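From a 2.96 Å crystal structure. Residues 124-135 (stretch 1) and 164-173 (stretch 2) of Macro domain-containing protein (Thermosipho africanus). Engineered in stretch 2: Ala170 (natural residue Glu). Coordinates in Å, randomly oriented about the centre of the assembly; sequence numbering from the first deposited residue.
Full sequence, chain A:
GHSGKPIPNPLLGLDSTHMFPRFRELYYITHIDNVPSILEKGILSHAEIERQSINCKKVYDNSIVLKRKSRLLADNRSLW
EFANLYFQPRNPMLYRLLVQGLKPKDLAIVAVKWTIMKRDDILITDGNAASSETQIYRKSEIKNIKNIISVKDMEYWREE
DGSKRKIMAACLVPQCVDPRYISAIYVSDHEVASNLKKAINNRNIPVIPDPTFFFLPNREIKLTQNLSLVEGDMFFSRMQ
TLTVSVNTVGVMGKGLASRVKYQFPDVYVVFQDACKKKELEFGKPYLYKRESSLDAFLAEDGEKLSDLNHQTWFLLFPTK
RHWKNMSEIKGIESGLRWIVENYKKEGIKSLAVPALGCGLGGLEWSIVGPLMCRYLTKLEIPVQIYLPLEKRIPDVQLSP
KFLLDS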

# COMPACT_ATOMS: atom_id res chain seq x y z
N ILE A 124 2.57 7.60 -23.52
CA ILE A 124 1.71 7.32 -22.33
C ILE A 124 1.23 5.87 -22.44
O ILE A 124 0.62 5.52 -23.46
CB ILE A 124 0.56 8.34 -22.25
CG1 ILE A 124 1.12 9.74 -21.95
CG2 ILE A 124 -0.48 7.92 -21.22
CD1 ILE A 124 0.10 10.85 -22.00
N THR A 125 1.52 5.08 -21.41
CA THR A 125 1.15 3.65 -21.29
C THR A 125 -0.17 3.55 -20.50
O THR A 125 -0.40 4.42 -19.64
CB THR A 125 2.28 2.85 -20.62
OG1 THR A 125 2.22 3.11 -19.21
CG2 THR A 125 3.64 3.22 -21.15
N ASP A 126 -0.98 2.53 -20.78
CA ASP A 126 -2.25 2.26 -20.05
C ASP A 126 -1.95 1.31 -18.88
O ASP A 126 -2.90 0.89 -18.20
CB ASP A 126 -3.34 1.71 -20.98
CG ASP A 126 -3.07 0.32 -21.53
OD1 ASP A 126 -1.90 -0.10 -21.53
OD2 ASP A 126 -4.04 -0.33 -21.97
N GLY A 127 -0.67 0.98 -18.67
CA GLY A 127 -0.20 0.11 -17.58
C GLY A 127 1.30 -0.09 -17.62
O GLY A 127 1.99 0.75 -18.23
N ASN A 128 1.79 -1.15 -16.98
CA ASN A 128 3.22 -1.54 -16.92
C ASN A 128 3.79 -1.57 -18.34
O ASN A 128 3.35 -2.42 -19.13
CB ASN A 128 3.39 -2.89 -16.22
CG ASN A 128 4.83 -3.24 -15.93
OD1 ASN A 128 5.73 -2.94 -16.72
ND2 ASN A 128 5.07 -3.89 -14.81
N ALA A 129 4.71 -0.65 -18.65
CA ALA A 129 5.33 -0.48 -19.99
C ALA A 129 5.90 -1.81 -20.50
O ALA A 129 5.81 -2.05 -21.71
CB ALA A 129 6.40 0.58 -19.92
N ALA A 130 6.47 -2.63 -19.61
CA ALA A 130 7.13 -3.92 -19.95
C ALA A 130 6.11 -4.94 -20.45
O ALA A 130 6.35 -5.52 -21.53
CB ALA A 130 7.89 -4.45 -18.75
N SER A 131 5.02 -5.16 -19.70
CA SER A 131 3.96 -6.17 -19.99
C SER A 131 3.47 -6.07 -21.44
O SER A 131 3.27 -4.93 -21.92
CB SER A 131 2.81 -6.04 -19.02
OG SER A 131 1.72 -6.86 -19.42
N SER A 132 3.29 -7.22 -22.10
CA SER A 132 2.76 -7.37 -23.48
C SER A 132 1.35 -6.77 -23.57
O SER A 132 1.08 -6.04 -24.53
CB SER A 132 2.71 -8.82 -23.89
OG SER A 132 3.99 -9.30 -24.26
N GLU A 133 0.50 -7.11 -22.60
CA GLU A 133 -0.93 -6.71 -22.54
C GLU A 133 -1.05 -5.18 -22.56
O GLU A 133 -2.06 -4.69 -23.08
CB GLU A 133 -1.56 -7.32 -21.29
CG GLU A 133 -3.08 -7.33 -21.31
CD GLU A 133 -3.71 -8.53 -22.00
OE1 GLU A 133 -3.51 -8.67 -23.23
OE2 GLU A 133 -4.39 -9.31 -21.31
N THR A 134 -0.06 -4.46 -22.02
CA THR A 134 -0.04 -2.97 -21.94
C THR A 134 0.10 -2.36 -23.34
O THR A 134 0.84 -2.93 -24.16
CB THR A 134 1.08 -2.46 -21.01
OG1 THR A 134 0.74 -2.82 -19.68
CG2 THR A 134 1.29 -0.97 -21.07
N GLN A 135 -0.57 -1.23 -23.56
CA GLN A 135 -0.58 -0.47 -24.83
C GLN A 135 0.04 0.91 -24.61
O GLN A 135 -0.51 1.68 -23.79
CB GLN A 135 -2.01 -0.31 -25.34
CG GLN A 135 -2.74 -1.63 -25.51
CD GLN A 135 -3.69 -1.61 -26.68
OE1 GLN A 135 -3.45 -0.95 -27.70
NE2 GLN A 135 -4.78 -2.35 -26.56
N LYS A 164 -3.24 -4.61 -11.30
CA LYS A 164 -1.80 -4.77 -10.96
C LYS A 164 -0.93 -4.30 -12.14
O LYS A 164 0.19 -3.82 -11.90
CB LYS A 164 -1.45 -6.22 -10.62
CG LYS A 164 -0.07 -6.39 -10.01
CD LYS A 164 0.32 -7.82 -9.74
CE LYS A 164 1.66 -7.92 -9.04
NZ LYS A 164 2.29 -9.25 -9.24
N ARG A 165 -1.42 -4.46 -13.37
CA ARG A 165 -0.77 -3.92 -14.59
C ARG A 165 -1.06 -2.41 -14.66
O ARG A 165 -0.10 -1.63 -14.65
CB ARG A 165 -1.27 -4.67 -15.82
CG ARG A 165 -0.56 -4.33 -17.11
CD ARG A 165 -1.16 -5.08 -18.29
NE ARG A 165 -2.60 -4.86 -18.42
CZ ARG A 165 -3.17 -3.75 -18.89
NH1 ARG A 165 -2.44 -2.72 -19.29
NH2 ARG A 165 -4.49 -3.67 -18.95
N LYS A 166 -2.34 -2.04 -14.65
CA LYS A 166 -2.85 -0.66 -14.94
C LYS A 166 -2.24 0.38 -13.99
O LYS A 166 -2.00 1.50 -14.45
CB LYS A 166 -4.38 -0.61 -14.85
CG LYS A 166 -5.10 -1.39 -15.94
CD LYS A 166 -6.61 -1.28 -15.87
CE LYS A 166 -7.29 -2.30 -16.76
NZ LYS A 166 -8.71 -1.97 -17.01
N ILE A 167 -2.02 0.04 -12.72
CA ILE A 167 -1.59 1.01 -11.66
C ILE A 167 -0.17 1.52 -11.95
O ILE A 167 0.18 2.62 -11.48
CB ILE A 167 -1.70 0.39 -10.26
CG1 ILE A 167 -1.55 1.46 -9.18
CG2 ILE A 167 -0.70 -0.75 -10.07
CD1 ILE A 167 -1.86 0.98 -7.79
N MET A 168 0.62 0.76 -12.71
CA MET A 168 1.99 1.15 -13.14
C MET A 168 1.94 1.81 -14.52
O MET A 168 2.98 1.83 -15.20
CB MET A 168 2.90 -0.07 -13.16
CG MET A 168 3.14 -0.61 -11.78
SD MET A 168 4.39 -1.89 -11.76
CE MET A 168 3.38 -3.32 -12.14
N ALA A 169 0.77 2.33 -14.92
CA ALA A 169 0.64 3.27 -16.05
C ALA A 169 1.65 4.40 -15.82
O ALA A 169 1.87 4.77 -14.64
CB ALA A 169 -0.76 3.81 -16.17
N ALA A 170 2.25 4.89 -16.91
CA ALA A 170 3.41 5.80 -16.87
C ALA A 170 3.44 6.70 -18.11
O ALA A 170 2.83 6.35 -19.13
CB ALA A 170 4.69 5.00 -16.75
N CYS A 171 4.14 7.82 -17.97
CA CYS A 171 4.53 8.75 -19.06
C CYS A 171 6.00 8.49 -19.39
O CYS A 171 6.84 8.71 -18.51
CB CYS A 171 4.32 10.19 -18.62
SG CYS A 171 5.10 11.40 -19.71
N LEU A 172 6.29 8.02 -20.61
CA LEU A 172 7.66 7.69 -21.08
C LEU A 172 8.26 8.91 -21.79
O LEU A 172 7.75 9.28 -22.87
CB LEU A 172 7.61 6.48 -22.00
CG LEU A 172 6.95 5.23 -21.42
CD1 LEU A 172 6.88 4.13 -22.47
CD2 LEU A 172 7.68 4.74 -20.18
N VAL A 173 9.29 9.52 -21.20
CA VAL A 173 10.01 10.71 -21.74
C VAL A 173 11.34 10.21 -22.31
O VAL A 173 12.09 9.54 -21.60
CB VAL A 173 10.24 11.77 -20.65
CG1 VAL A 173 10.70 13.09 -21.24
CG2 VAL A 173 9.00 11.99 -19.80

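Where a strand gives way to a loop, side chains often take over the pairing that the backbone can no longer supply, and these two stretches of the Macro domain-containing protein illustrate the principle. Ile124 and Cys171 form an antiparallel, non-hydrogen-bonded pair, and beside them Thr125 N donates to Ala170 O at 2.9 Å, almost linearly. The return bond goes to a side chain: with chi1 at 78° (p), Thr125 places its hydroxyl where Ala170 N donates to Thr125 OG1 at 2.9 Å. The same OG1 donates to Gly127 O at 2.6 Å, so one buried hydroxyl serves both stretches, while Thr125 CG2 packs 3.6 Å from Leu172 CD1. Ala170 is an engineered residue, but its part in this pairing is played by backbone atoms.

Farther along, the loop passes close to Arg165 and Lys166, where Gly127 CA lies 3.4 Å from Arg165 O. Asn128 N donates to Arg165 O at 3.0 Å, an oxygen that also accepts from Met168 N at 3.2 Å. Gly127 suits the narrow passage: an ideal CB there would lie 2.7 Å from Arg165 NH1, a clash.

Arg165 has the largest area covered by the other stretch, 123 Å² of a total of 646 Å² buried, both sides summed. Its CA-to-CB bond points sideways, but t, t chi1 and chi2 extend the chain and a p chi3 turns it, bringing the guanidinium into the loop. Arg165 NH1 donates to Thr134 OG1 at 3.2 Å and forms a long salt bridge with Asp126 OD1 at 3.5 Å; both oxygens lie at the guanidinium edge, whereas Glu133 O lies over one face. These partners are themselves anchored. Thr134, m at chi1, donates from OG1 to Asn128 O at 2.7 Å, and Asp126, p at chi1, accepts at OD1 from Gln135 N at 2.7 Å. The loop thus holds its acceptors in place for the arginine.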